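PDB 3GRH: acyl-CoA thioester hydrolase ybgC from Escherichia coli K-12, which is a putative thioesterase of the outer membrane, a lipoprotein of the pectinesterase family that neither binds pectin nor shows pectinesterase activity. Local coordinates for residues L322-R327 with V353-A358. Residues are numbered along the deposited sequence; the frame is centred on the assembly and turned at random.
Sequences LAVNSR and VIRDSA
Two neighbouring coils of the right-handed parallel beta-helix meet where each leaves one strand, turns a corner and enters the next, Leu322-Arg327 lying beside Val353-Ala358. Strands 322-324 and 353-355 run 4.8 Å apart, their axes only 6° from parallel. Ala323 is gripped on both its polar backbone atoms: its N donates to Val353 O at 2.9 Å, and its O receives Arg355 N at 2.8 Å. On the face carrying Leu322 and Val353, Leu322 CD1 rests 3.8 Å from Val353 CG1, both groups pointing the same way; Ala323 and Ile354 occupy the other face, with Phe328 touching both.

The corner illustrates how a solenoid repeats a turn from coil to coil. Asn325 and Asp356 both have positive phi, and the serine after each folds its hydroxyl back onto the carbonyl two residues earlier. Ser357 OG, anti to its own carbonyl carbon (chi1 -70°), reaches Arg355 O from above the carbonyl plane and also accepts Ser326 N at 3.0 Å. Arg355 O receives a second bond, from Asn325 N, within the carbonyl plane. Without the hydroxyl, as with an alanine here in place of Ser357, Ser326 N is likely to be left without its acceptor within the contact, and Arg355 O would probably lose one of its two donors. Ser326 OG, bonded to Val324 O, likewise accepts Thr293 N from the preceding coil.

Beyond the bend, Ala358 N bonds to Ser326 O at 2.9 Å, restoring parallel pairing in the next strands. On the outer side of the same bend, Asn325 ND2 makes a weak bond to Asp356 O, the amide lying alongside the carboxylate with planes 37° apart. Arg355, bent at chi3, brings NE within 2.9 Å of Asp356 OD2 in a salt bridge, NE meeting OD2 from above the carboxylate plane, while Asn408 holds OD1 and Phe48 O takes Arg355 NH1.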
# COMPACT_ATOMS: atom_id res chain seq x y z
N LEU A 322 -1.66 -3.71 -8.91
CA LEU A 322 -2.60 -3.45 -10.00
C LEU A 322 -3.46 -2.30 -9.54
O LEU A 322 -3.99 -2.40 -8.45
CB LEU A 322 -3.55 -4.62 -10.22
CG LEU A 322 -4.64 -4.45 -11.21
CD1 LEU A 322 -3.98 -4.20 -12.59
CD2 LEU A 322 -5.51 -5.75 -11.22
N ALA A 323 -3.54 -1.22 -10.32
CA ALA A 323 -4.48 -0.13 -10.03
C ALA A 323 -5.49 -0.18 -11.15
O ALA A 323 -5.12 -0.09 -12.33
CB ALA A 323 -3.72 1.17 -10.03
N VAL A 324 -6.75 -0.36 -10.79
CA VAL A 324 -7.88 -0.50 -11.75
C VAL A 324 -8.96 0.46 -11.40
O VAL A 324 -9.29 0.65 -10.24
CB VAL A 324 -8.32 -2.00 -11.84
CG1 VAL A 324 -8.72 -2.52 -10.52
CG2 VAL A 324 -9.41 -2.17 -12.85
N ASN A 325 -9.49 1.19 -12.35
CA ASN A 325 -10.64 2.02 -12.18
C ASN A 325 -10.37 3.07 -11.05
O ASN A 325 -11.25 3.38 -10.20
CB ASN A 325 -11.86 1.16 -11.82
CG ASN A 325 -12.24 0.14 -12.90
OD1 ASN A 325 -12.84 -0.89 -12.61
ND2 ASN A 325 -11.93 0.43 -14.10
N SER A 326 -9.15 3.59 -11.06
CA SER A 326 -8.65 4.46 -10.02
C SER A 326 -8.39 5.88 -10.65
O SER A 326 -8.69 6.10 -11.81
CB SER A 326 -7.45 3.81 -9.38
OG SER A 326 -7.90 2.73 -8.53
N ARG A 327 -8.07 6.83 -9.79
CA ARG A 327 -7.96 8.26 -10.11
C ARG A 327 -6.62 8.72 -9.57
O ARG A 327 -6.26 8.41 -8.47
CB ARG A 327 -9.11 9.07 -9.53
CG ARG A 327 -10.38 8.74 -10.14
CD ARG A 327 -11.48 9.58 -9.50
NE ARG A 327 -11.81 9.10 -8.16
CZ ARG A 327 -12.18 9.86 -7.13
NH1 ARG A 327 -12.26 11.17 -7.25
NH2 ARG A 327 -12.52 9.30 -5.98
N VAL A 353 0.80 -2.50 -12.92
CA VAL A 353 -0.09 -2.19 -14.04
C VAL A 353 -1.11 -1.17 -13.60
O VAL A 353 -1.76 -1.37 -12.59
CB VAL A 353 -0.80 -3.45 -14.55
CG1 VAL A 353 -1.88 -3.14 -15.53
CG2 VAL A 353 0.17 -4.43 -15.18
N ILE A 354 -1.25 -0.10 -14.34
CA ILE A 354 -2.30 0.87 -14.14
C ILE A 354 -3.24 0.79 -15.31
O ILE A 354 -2.82 0.96 -16.45
CB ILE A 354 -1.74 2.30 -14.01
CG1 ILE A 354 -0.83 2.44 -12.82
CG2 ILE A 354 -2.93 3.31 -13.81
CD1 ILE A 354 -0.10 3.82 -12.80
N ARG A 355 -4.48 0.39 -15.04
CA ARG A 355 -5.49 0.17 -16.08
C ARG A 355 -6.79 0.83 -15.83
O ARG A 355 -7.20 0.99 -14.69
CB ARG A 355 -5.71 -1.31 -16.38
CG ARG A 355 -6.17 -2.10 -15.23
CD ARG A 355 -6.32 -3.60 -15.61
NE ARG A 355 -7.35 -3.79 -16.64
CZ ARG A 355 -7.46 -4.87 -17.42
NH1 ARG A 355 -6.73 -5.93 -17.25
NH2 ARG A 355 -8.47 -4.87 -18.30
N ASP A 356 -7.45 1.21 -16.89
CA ASP A 356 -8.79 1.70 -16.80
C ASP A 356 -8.98 2.88 -15.79
O ASP A 356 -10.04 3.02 -15.14
CB ASP A 356 -9.76 0.56 -16.46
CG ASP A 356 -9.60 -0.65 -17.37
OD1 ASP A 356 -9.65 -0.48 -18.61
OD2 ASP A 356 -9.42 -1.81 -16.82
N SER A 357 -7.96 3.71 -15.69
CA SER A 357 -7.85 4.73 -14.70
C SER A 357 -7.74 6.12 -15.29
O SER A 357 -7.35 6.31 -16.42
CB SER A 357 -6.65 4.46 -13.81
OG SER A 357 -6.93 3.30 -13.00
N ALA A 358 -8.13 7.12 -14.50
CA ALA A 358 -8.09 8.51 -14.93
C ALA A 358 -6.76 9.07 -14.38
O ALA A 358 -6.54 9.01 -13.18
CB ALA A 358 -9.27 9.30 -14.34